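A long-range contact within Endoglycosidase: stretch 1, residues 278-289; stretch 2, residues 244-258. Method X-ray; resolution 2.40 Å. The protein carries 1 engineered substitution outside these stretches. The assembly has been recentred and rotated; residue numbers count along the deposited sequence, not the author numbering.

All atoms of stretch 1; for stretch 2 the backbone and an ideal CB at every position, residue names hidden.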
ATOM      1  N   ARG A 278      14.653  -0.017   3.191  1.00 66.78           N
ATOM      2  CA  ARG A 278      13.996   1.275   2.843  1.00 64.20           C
ATOM      3  C   ARG A 278      12.733   1.051   1.998  1.00 62.87           C
ATOM      4  O   ARG A 278      11.888   1.956   1.945  1.00 63.43           O
ATOM      5  CB  ARG A 278      15.017   2.229   2.228  1.00 66.22           C
ATOM      6  CG  ARG A 278      16.023   2.746   3.260  1.00 76.00           C
ATOM      7  CD  ARG A 278      15.418   3.518   4.435  1.00 78.53           C
ATOM      8  NE  ARG A 278      14.570   4.557   3.853  1.00 80.23           N
ATOM      9  CZ  ARG A 278      13.390   4.960   4.305  1.00 78.54           C
ATOM     10  NH1 ARG A 278      12.735   5.894   3.641  1.00 88.79           N
ATOM     11  NH2 ARG A 278      12.852   4.451   5.397  1.00 82.61           N
ATOM     12  N   LYS A 279      12.535  -0.120   1.409  1.00 60.77           N
ATOM     13  CA  LYS A 279      11.318  -0.360   0.604  1.00 60.99           C
ATOM     14  C   LYS A 279      10.318  -1.244   1.364  1.00 65.02           C
ATOM     15  O   LYS A 279       9.240  -1.561   0.809  1.00 67.29           O
ATOM     16  CB  LYS A 279      11.691  -1.013  -0.718  1.00 61.71           C
ATOM     17  CG  LYS A 279      12.633  -0.210  -1.588  1.00 62.92           C
ATOM     18  CD  LYS A 279      13.166  -1.020  -2.768  1.00 62.92           C
ATOM     19  CE  LYS A 279      12.105  -1.613  -3.657  1.00 63.27           C
ATOM     20  NZ  LYS A 279      12.721  -2.178  -4.879  1.00 69.33           N
ATOM     21  N   THR A 280      10.648  -1.678   2.570  1.00 63.20           N
ATOM     22  CA  THR A 280       9.738  -2.573   3.310  1.00 64.43           C
ATOM     23  C   THR A 280       8.753  -1.720   4.125  1.00 65.61           C
ATOM     24  O   THR A 280       9.157  -0.728   4.782  1.00 63.88           O
ATOM     25  CB  THR A 280      10.519  -3.590   4.141  1.00 62.00           C
ATOM     26  OG1 THR A 280      11.244  -4.454   3.263  1.00 65.44           O
ATOM     27  CG2 THR A 280       9.578  -4.415   4.978  1.00 63.56           C
ATOM     28  N   ILE A 281       7.484  -2.088   4.064  1.00 64.84           N
ATOM     29  CA  ILE A 281       6.401  -1.479   4.883  1.00 63.88           C
ATOM     30  C   ILE A 281       5.845  -2.582   5.778  1.00 61.92           C
ATOM     31  O   ILE A 281       5.546  -3.664   5.251  1.00 65.19           O
ATOM     32  CB  ILE A 281       5.341  -0.816   3.980  1.00 64.72           C
ATOM     33  CG1 ILE A 281       5.812   0.562   3.518  1.00 65.49           C
ATOM     34  CG2 ILE A 281       4.022  -0.684   4.697  1.00 67.64           C
ATOM     35  CD1 ILE A 281       5.216   1.002   2.216  1.00 65.53           C
ATOM     36  N   ILE A 282       5.737  -2.326   7.079  1.00 60.87           N
ATOM     37  CA  ILE A 282       5.127  -3.307   8.014  1.00 63.16           C
ATOM     38  C   ILE A 282       3.818  -2.713   8.527  1.00 69.81           C
ATOM     39  O   ILE A 282       3.755  -1.501   8.784  1.00 68.84           O
ATOM     40  CB  ILE A 282       6.090  -3.693   9.133  1.00 64.63           C
ATOM     41  CG1 ILE A 282       6.979  -2.526   9.576  1.00 63.93           C
ATOM     42  CG2 ILE A 282       6.914  -4.868   8.659  1.00 72.27           C
ATOM     43  CD1 ILE A 282       7.790  -2.807  10.839  1.00 61.70           C
ATOM     44  N   THR A 283       2.802  -3.560   8.607  1.00 70.83           N
ATOM     45  CA  THR A 283       1.406  -3.157   8.821  1.00 67.75           C
ATOM     46  C   THR A 283       0.837  -3.934   9.992  1.00 71.23           C
ATOM     47  O   THR A 283       1.209  -5.113  10.247  1.00 66.48           O
ATOM     48  CB  THR A 283       0.546  -3.358   7.572  1.00 71.39           C
ATOM     49  OG1 THR A 283       0.350  -4.760   7.338  1.00 68.30           O
ATOM     50  CG2 THR A 283       1.159  -2.664   6.375  1.00 71.15           C
ATOM     51  N   VAL A 284      -0.081  -3.262  10.650  1.00 76.14           N
ATOM     52  CA  VAL A 284      -0.771  -3.796  11.836  1.00 80.27           C
ATOM     53  C   VAL A 284      -2.282  -3.908  11.537  1.00 74.90           C
ATOM     54  O   VAL A 284      -2.743  -3.388  10.475  1.00 67.65           O
ATOM     55  CB  VAL A 284      -0.364  -2.911  13.017  1.00 84.05           C
ATOM     56  CG1 VAL A 284      -1.028  -1.553  12.945  1.00 84.51           C
ATOM     57  CG2 VAL A 284      -0.652  -3.619  14.323  1.00 94.96           C
ATOM     58  N   GLU A 285      -3.011  -4.667  12.363  1.00 75.91           N
ATOM     59  CA  GLU A 285      -4.384  -5.142  12.025  1.00 81.95           C
ATOM     60  C   GLU A 285      -5.396  -4.335  12.844  1.00 80.64           C
ATOM     61  O   GLU A 285      -5.486  -4.535  14.074  1.00 81.77           O
ATOM     62  CB  GLU A 285      -4.422  -6.669  12.146  1.00 84.97           C
ATOM     63  CG  GLU A 285      -5.751  -7.314  12.470  1.00 95.29           C
ATOM     64  CD  GLU A 285      -7.017  -6.801  11.820  1.00100.20           C
ATOM     65  OE1 GLU A 285      -7.479  -7.422  10.820  1.00 98.20           O
ATOM     66  OE2 GLU A 285      -7.572  -5.828  12.375  1.00106.90           O
ATOM     67  N   PHE A 286      -6.105  -3.444  12.155  1.00 78.82           N
ATOM     68  CA  PHE A 286      -6.852  -2.317  12.768  1.00 84.63           C
ATOM     69  C   PHE A 286      -8.364  -2.587  12.772  1.00 89.26           C
ATOM     70  O   PHE A 286      -9.049  -1.971  13.599  1.00 92.38           O
ATOM     71  CB  PHE A 286      -6.426  -1.007  12.099  1.00 82.12           C
ATOM     72  CG  PHE A 286      -5.554  -0.142  12.969  1.00 77.00           C
ATOM     73  CD1 PHE A 286      -4.747  -0.706  13.936  1.00 72.30           C
ATOM     74  CD2 PHE A 286      -5.570   1.235  12.836  1.00 78.12           C
ATOM     75  CE1 PHE A 286      -3.973   0.086  14.758  1.00 72.74           C
ATOM     76  CE2 PHE A 286      -4.782   2.026  13.655  1.00 79.54           C
ATOM     77  CZ  PHE A 286      -3.986   1.449  14.615  1.00 75.37           C
ATOM     78  N   GLU A 287      -8.850  -3.509  11.934  1.00 90.42           N
ATOM     79  CA  GLU A 287     -10.181  -4.150  12.090  1.00 89.98           C
ATOM     80  C   GLU A 287     -10.331  -4.623  13.543  1.00 89.61           C
ATOM     81  O   GLU A 287     -11.396  -4.423  14.111  1.00 95.69           O
ATOM     82  CB  GLU A 287     -10.331  -5.219  11.009  1.00 92.74           C
ATOM     83  CG  GLU A 287     -11.540  -6.129  11.138  1.00103.56           C
ATOM     84  CD  GLU A 287     -11.904  -6.831   9.831  1.00107.50           C
ATOM     85  OE1 GLU A 287     -12.769  -6.299   9.123  1.00108.48           O
ATOM     86  OE2 GLU A 287     -11.285  -7.877   9.499  1.00103.12           O
ATOM     87  N   GLN A 288      -9.274  -5.106  14.185  1.00 94.77           N
ATOM     88  CA  GLN A 288      -9.355  -5.636  15.572  1.00 97.24           C
ATOM     89  C   GLN A 288      -8.587  -4.783  16.593  1.00 92.53           C
ATOM     90  O   GLN A 288      -8.903  -4.893  17.771  1.00 95.59           O
ATOM     91  CB  GLN A 288      -8.827  -7.060  15.568  1.00100.15           C
ATOM     92  CG  GLN A 288      -9.902  -8.073  15.235  1.00109.55           C
ATOM     93  CD  GLN A 288      -9.403  -9.443  15.627  1.00120.67           C
ATOM     94  OE1 GLN A 288      -8.201  -9.725  15.566  1.00115.61           O
ATOM     95  NE2 GLN A 288     -10.319 -10.289  16.079  1.00124.74           N
ATOM     96  N   GLY A 289      -7.600  -3.989  16.186  1.00 83.65           N
ATOM     97  CA  GLY A 289      -6.676  -3.350  17.140  1.00 79.92           C
ATOM     98  C   GLY A 289      -6.664  -1.839  17.039  1.00 78.35           C
ATOM     99  O   GLY A 289      -5.808  -1.224  17.715  1.00 75.34           O
ATOM    100  N   UNK A 244      13.752  -9.102 -10.062  1.00 74.81           N
ATOM    101  CA  UNK A 244      12.303  -8.818 -10.212  1.00 78.33           C
ATOM    102  C   UNK A 244      11.915  -7.804  -9.115  1.00 75.97           C
ATOM    103  O   UNK A 244      11.163  -6.856  -9.392  1.00 78.84           O
ATOM    104  CB  UNK A 244      11.466 -10.094 -10.104  1.00 78.33           C
ATOM    105  N   UNK A 245      12.491  -7.930  -7.927  1.00 71.79           N
ATOM    106  CA  UNK A 245      12.293  -6.975  -6.818  1.00 71.96           C
ATOM    107  C   UNK A 245      12.578  -5.531  -7.283  1.00 70.81           C
ATOM    108  O   UNK A 245      11.977  -4.601  -6.740  1.00 71.14           O
ATOM    109  CB  UNK A 245      13.198  -7.336  -5.638  1.00 71.96           C
ATOM    110  N   UNK A 246      13.474  -5.307  -8.235  1.00 70.54           N
ATOM    111  CA  UNK A 246      13.768  -3.922  -8.687  1.00 72.74           C
ATOM    112  C   UNK A 246      12.548  -3.341  -9.404  1.00 72.70           C
ATOM    113  O   UNK A 246      12.485  -2.134  -9.557  1.00 77.95           O
ATOM    114  CB  UNK A 246      14.985  -3.894  -9.614  1.00 72.74           C
ATOM    115  N   UNK A 247      11.596  -4.171  -9.811  1.00 73.72           N
ATOM    116  CA  UNK A 247      10.425  -3.710 -10.595  1.00 74.94           C
ATOM    117  C   UNK A 247       9.244  -3.375  -9.668  1.00 73.94           C
ATOM    118  O   UNK A 247       8.198  -2.876 -10.191  1.00 74.73           O
ATOM    119  CB  UNK A 247      10.006  -4.778 -11.608  1.00 74.94           C
ATOM    120  N   UNK A 248       9.421  -3.606  -8.368  1.00 68.39           N
ATOM    121  CA  UNK A 248       8.397  -3.416  -7.314  1.00 68.11           C
ATOM    122  C   UNK A 248       8.859  -2.383  -6.283  1.00 71.59           C
ATOM    123  O   UNK A 248       9.915  -2.560  -5.664  1.00 73.32           O
ATOM    124  CB  UNK A 248       8.091  -4.743  -6.617  1.00 68.11           C
ATOM    125  N   UNK A 249       8.039  -1.361  -6.054  1.00 71.77           N
ATOM    126  CA  UNK A 249       8.465  -0.129  -5.364  1.00 65.63           C
ATOM    127  C   UNK A 249       8.443  -0.368  -3.851  1.00 62.55           C
ATOM    128  O   UNK A 249       9.241   0.310  -3.149  1.00 62.67           O
ATOM    129  CB  UNK A 249       7.563   1.050  -5.736  1.00 65.63           C
ATOM    130  N   UNK A 250       7.599  -1.269  -3.337  1.00 57.45           N
ATOM    131  CA  UNK A 250       7.573  -1.574  -1.874  1.00 57.85           C
ATOM    132  C   UNK A 250       7.187  -3.025  -1.624  1.00 60.28           C
ATOM    133  O   UNK A 250       6.363  -3.579  -2.377  1.00 61.62           O
ATOM    134  CB  UNK A 250       6.592  -0.654  -1.145  1.00 57.85           C
ATOM    135  N   UNK A 251       7.754  -3.573  -0.558  1.00 60.54           N
ATOM    136  CA  UNK A 251       7.491  -4.933  -0.047  1.00 63.23           C
ATOM    137  C   UNK A 251       6.630  -4.742   1.195  1.00 63.58           C
ATOM    138  O   UNK A 251       7.130  -4.152   2.171  1.00 65.45           O
ATOM    139  CB  UNK A 251       8.777  -5.700   0.266  1.00 63.23           C
ATOM    140  N   UNK A 252       5.368  -5.155   1.155  1.00 63.78           N
ATOM    141  CA  UNK A 252       4.405  -4.793   2.237  1.00 65.93           C
ATOM    142  C   UNK A 252       4.027  -6.062   2.967  1.00 63.16           C
ATOM    143  O   UNK A 252       3.488  -6.998   2.314  1.00 68.00           O
ATOM    144  CB  UNK A 252       3.157  -4.100   1.687  1.00 65.93           C
ATOM    145  N   UNK A 253       4.298  -6.090   4.256  1.00 60.23           N
ATOM    146  CA  UNK A 253       4.053  -7.293   5.072  1.00 66.40           C
ATOM    147  C   UNK A 253       2.921  -7.000   6.055  1.00 68.52           C
ATOM    148  O   UNK A 253       2.830  -5.913   6.615  1.00 67.45           O
ATOM    149  CB  UNK A 253       5.317  -7.724   5.818  1.00 66.40           C
ATOM    150  N   UNK A 254       2.074  -8.007   6.210  1.00 71.27           N
ATOM    151  CA  UNK A 254       1.072  -8.143   7.269  1.00 69.62           C
ATOM    152  C   UNK A 254       1.776  -8.633   8.527  1.00 68.79           C
ATOM    153  O   UNK A 254       1.683  -9.809   8.799  1.00 77.81           O
ATOM    154  CB  UNK A 254      -0.050  -9.099   6.859  1.00 69.62           C
ATOM    155  N   UNK A 255       2.362  -7.741   9.320  1.00 69.20           N
ATOM    156  CA  UNK A 255       2.974  -8.078  10.634  1.00 71.75           C
ATOM    157  C   UNK A 255       1.928  -7.996  11.753  1.00 72.61           C
ATOM    158  O   UNK A 255       2.226  -7.413  12.821  1.00 72.77           O
ATOM    159  CB  UNK A 255       4.140  -7.137  10.944  1.00 71.75           C
ATOM    160  N   UNK A 256       0.760  -8.590  11.542  1.00 73.30           N
ATOM    161  CA  UNK A 256      -0.398  -8.435  12.460  1.00 74.33           C
ATOM    162  C   UNK A 256      -0.085  -9.078  13.834  1.00 77.25           C
ATOM    163  O   UNK A 256      -0.166  -8.360  14.864  1.00 80.34           O
ATOM    164  CB  UNK A 256      -1.650  -9.072  11.854  1.00 74.33           C
ATOM    165  N   UNK A 257       0.279 -10.370  13.887  1.00 80.13           N
ATOM    166  CA  UNK A 257       0.282 -11.149  15.162  1.00 81.44           C
ATOM    167  C   UNK A 257       1.699 -11.376  15.704  1.00 78.50           C
ATOM    168  O   UNK A 257       1.844 -12.134  16.678  1.00 86.53           O
ATOM    169  CB  UNK A 257      -0.397 -12.504  14.953  1.00 81.44           C
ATOM    170  N   UNK A 258       2.696 -10.697  15.158  1.00 71.87           N
ATOM    171  CA  UNK A 258       4.068 -10.735  15.692  1.00 69.79           C
ATOM    172  C   UNK A 258       4.102 -10.091  17.071  1.00 65.51           C
ATOM    173  O   UNK A 258       3.711  -8.969  17.173  1.00 69.49           O
ATOM    174  CB  UNK A 258       5.043 -10.025  14.750  1.00 69.79           C
TER

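Positions 244, 246 and 247 have no atom of stretch 1 within 5.5 Å of the ideal CB, so stretch 1 sets little there; they are Thr244, Lys246 and Leu247. At 245 the ideal CB lies 5.2 Å from Lys279 NZ, and a small or polar residue would suit. Ser245 opens a type I turn ending at 248; its main-chain O accepts from Lys279 NZ (3.1 Å).

At 248 and 249 the CB again meets nothing, and many side chains would serve. Lys279 NZ donates to the O of Val248 (2.9 Å), while Asp249 points its CB away.

The CB at 250 stands 3.4 Å from Lys279 O and 4.0 Å from Ile281 CD1, inviting a flat or apolar group. His250 lays a ring face against Ile281 CD1, 3.8 Å from the ring centroid.

From 251 to 254 the backbone runs parallel to strand 280-285, and side chains alternate between the sheet faces. The N of 251 donates to Lys279 O (2.9 Å), Ile281 N to the O of 251 (2.8 Å) and the N of 253 to Ile281 O (2.9 Å). Position 251 shares its face with Thr280, and the Lys279 ammonium lies farther off; a long side chain with a polar end could reach it. Tyr251 does so: its OH accepts from Lys279 NZ at 2.7 Å.

Position 252 lies on the face of Ile281 and Thr283, where methyl groups favour a branched aliphatic residue. Ile252 CG2 packs 3.9 Å from Ile281 CG2 and 3.8 Å from Thr283 CG2. On the other face, the ideal CB at 253 is 4.3 Å from Ile282 CG2. Thr280 CG2 is farther along; aliphatic or aromatic groups would suit. Tyr253 brings CE1 to 3.4 Å from Thr280 CG2, and its O accepts from Thr283 OG1 (2.8 Å).

At 254 the CB is 4.4 Å from Thr283 OG1, compatible with polar or apolar residues; Gln254 makes little contact. Position 255 is tighter, its CB 3.6 Å from Thr283 O and 4.3 Å from Ile282 CG2, which suits a small residue: Ala255.

The CB at 256 is 3.7 Å from Glu285 CB, so an aliphatic or aromatic side chain could cover that methylene. Tyr256 places a ring face over Glu285 CB, 3.7 Å from the ring centroid. Position 257 points away, yet a long side chain could fold back: Trp257 CH2 reaches Glu285 CG at 3.2 Å. At 258 the CB meets nothing, so stretch 1 does not restrict the choice; Glu258 makes no contact.

Stretch 2, residues 244-258: TSKLVDHYIYQAYWE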
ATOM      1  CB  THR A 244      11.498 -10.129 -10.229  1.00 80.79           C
ATOM      2  OG1 THR A 244      12.033 -11.086 -11.147  1.00 88.26           O
ATOM      3  CG2 THR A 244      10.063  -9.903 -10.624  1.00 81.78           C
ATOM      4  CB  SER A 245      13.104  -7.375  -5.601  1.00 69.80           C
ATOM      5  OG  SER A 245      14.356  -6.710  -5.575  1.00 73.58           O
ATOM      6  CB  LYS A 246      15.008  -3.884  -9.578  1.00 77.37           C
ATOM      7  CG  LYS A 246      16.291  -4.236  -8.840  1.00 84.41           C
ATOM      8  CD  LYS A 246      17.536  -4.261  -9.706  1.00 89.64           C
ATOM      9  CE  LYS A 246      18.803  -4.458  -8.898  1.00 90.60           C
ATOM     10  NZ  LYS A 246      19.720  -5.385  -9.585  1.00 92.90           N
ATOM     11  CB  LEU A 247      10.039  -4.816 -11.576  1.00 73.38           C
ATOM     12  CG  LEU A 247      10.974  -5.050 -12.752  1.00 70.52           C
ATOM     13  CD1 LEU A 247      10.310  -6.029 -13.702  1.00 70.88           C
ATOM     14  CD2 LEU A 247      11.337  -3.757 -13.475  1.00 70.10           C
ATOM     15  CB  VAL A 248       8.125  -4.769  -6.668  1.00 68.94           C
ATOM     16  CG1 VAL A 248       7.295  -4.628  -5.415  1.00 70.27           C
ATOM     17  CG2 VAL A 248       7.461  -5.678  -7.673  1.00 71.80           C
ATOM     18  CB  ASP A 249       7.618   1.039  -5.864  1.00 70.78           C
ATOM     19  CG  ASP A 249       7.786   1.296  -7.350  1.00 74.52           C
ATOM     20  OD1 ASP A 249       8.933   1.544  -7.763  1.00 75.00           O
ATOM     21  OD2 ASP A 249       6.774   1.218  -8.082  1.00 78.80           O
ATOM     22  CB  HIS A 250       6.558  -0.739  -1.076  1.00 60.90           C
ATOM     23  CG  HIS A 250       6.961   0.677  -0.896  1.00 60.38           C
ATOM     24  ND1 HIS A 250       6.537   1.655  -1.750  1.00 64.11           N
ATOM     25  CD2 HIS A 250       7.793   1.270  -0.017  1.00 60.27           C
ATOM     26  CE1 HIS A 250       7.083   2.814  -1.404  1.00 65.22           C
ATOM     27  NE2 HIS A 250       7.867   2.600  -0.352  1.00 62.64           N
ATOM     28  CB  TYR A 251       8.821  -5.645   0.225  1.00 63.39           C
ATOM     29  CG  TYR A 251       9.914  -5.388  -0.792  1.00 63.57           C
ATOM     30  CD1 TYR A 251       9.669  -5.478  -2.145  1.00 69.32           C
ATOM     31  CD2 TYR A 251      11.191  -5.043  -0.415  1.00 63.10           C
ATOM     32  CE1 TYR A 251      10.647  -5.201  -3.085  1.00 70.66           C
ATOM     33  CE2 TYR A 251      12.181  -4.765  -1.342  1.00 65.47           C
ATOM     34  CZ  TYR A 251      11.919  -4.860  -2.686  1.00 65.33           C
ATOM     35  OH  TYR A 251      12.879  -4.617  -3.624  1.00 65.04           O
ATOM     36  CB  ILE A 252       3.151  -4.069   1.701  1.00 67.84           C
ATOM     37  CG1 ILE A 252       3.524  -2.931   0.748  1.00 71.60           C
ATOM     38  CG2 ILE A 252       2.296  -3.593   2.853  1.00 62.78           C
ATOM     39  CD1 ILE A 252       2.347  -2.094   0.320  1.00 74.28           C
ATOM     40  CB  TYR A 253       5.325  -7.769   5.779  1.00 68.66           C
ATOM     41  CG  TYR A 253       6.514  -8.084   4.897  1.00 68.38           C
ATOM     42  CD1 TYR A 253       7.313  -7.082   4.397  1.00 69.88           C
ATOM     43  CD2 TYR A 253       6.888  -9.379   4.615  1.00 67.60           C
ATOM     44  CE1 TYR A 253       8.425  -7.364   3.627  1.00 75.65           C
ATOM     45  CE2 TYR A 253       7.981  -9.675   3.825  1.00 69.41           C
ATOM     46  CZ  TYR A 253       8.768  -8.666   3.338  1.00 72.29           C
ATOM     47  OH  TYR A 253       9.896  -8.911   2.610  1.00 77.07           O
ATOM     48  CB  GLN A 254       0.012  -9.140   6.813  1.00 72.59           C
ATOM     49  CG  GLN A 254      -0.998  -8.556   5.852  1.00 77.00           C
ATOM     50  CD  GLN A 254      -0.656  -8.724   4.397  1.00 80.11           C
ATOM     51  OE1 GLN A 254      -0.916  -9.758   3.790  1.00 93.74           O
ATOM     52  NE2 GLN A 254      -0.157  -7.662   3.802  1.00 80.35           N
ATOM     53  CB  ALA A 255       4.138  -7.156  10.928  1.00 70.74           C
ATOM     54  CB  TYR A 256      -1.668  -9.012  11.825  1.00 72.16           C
ATOM     55  CG  TYR A 256      -2.112  -8.482  10.472  1.00 67.69           C
ATOM     56  CD1 TYR A 256      -1.772  -7.231   9.979  1.00 63.15           C
ATOM     57  CD2 TYR A 256      -2.979  -9.247   9.710  1.00 68.85           C
ATOM     58  CE1 TYR A 256      -2.266  -6.776   8.759  1.00 64.93           C
ATOM     59  CE2 TYR A 256      -3.475  -8.813   8.489  1.00 69.39           C
ATOM     60  CZ  TYR A 256      -3.135  -7.563   8.011  1.00 69.85           C
ATOM     61  OH  TYR A 256      -3.648  -7.210   6.781  1.00 74.69           O
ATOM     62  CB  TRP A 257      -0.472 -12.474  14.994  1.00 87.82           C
ATOM     63  CG  TRP A 257      -1.669 -12.316  14.116  1.00 90.27           C
ATOM     64  CD1 TRP A 257      -1.931 -12.921  12.920  1.00 91.54           C
ATOM     65  CD2 TRP A 257      -2.744 -11.398  14.347  1.00 95.01           C
ATOM     66  NE1 TRP A 257      -3.102 -12.453  12.390  1.00 93.71           N
ATOM     67  CE2 TRP A 257      -3.634 -11.527  13.254  1.00 98.33           C
ATOM     68  CE3 TRP A 257      -3.040 -10.503  15.381  1.00 90.28           C
ATOM     69  CZ2 TRP A 257      -4.819 -10.799  13.183  1.00 93.31           C
ATOM     70  CZ3 TRP A 257      -4.188  -9.760  15.286  1.00 91.16           C
ATOM     71  CH2 TRP A 257      -5.066  -9.919  14.211  1.00 92.66           C
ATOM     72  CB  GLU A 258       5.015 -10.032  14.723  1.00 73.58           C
ATOM     73  CG  GLU A 258       5.541 -10.943  13.623  1.00 72.49           C
ATOM     74  CD  GLU A 258       4.572 -11.302  12.511  1.00 76.28           C
ATOM     75  OE1 GLU A 258       4.844 -12.295  11.834  1.00 80.41           O
ATOM     76  OE2 GLU A 258       3.559 -10.585  12.311  1.00 85.16           O
TER
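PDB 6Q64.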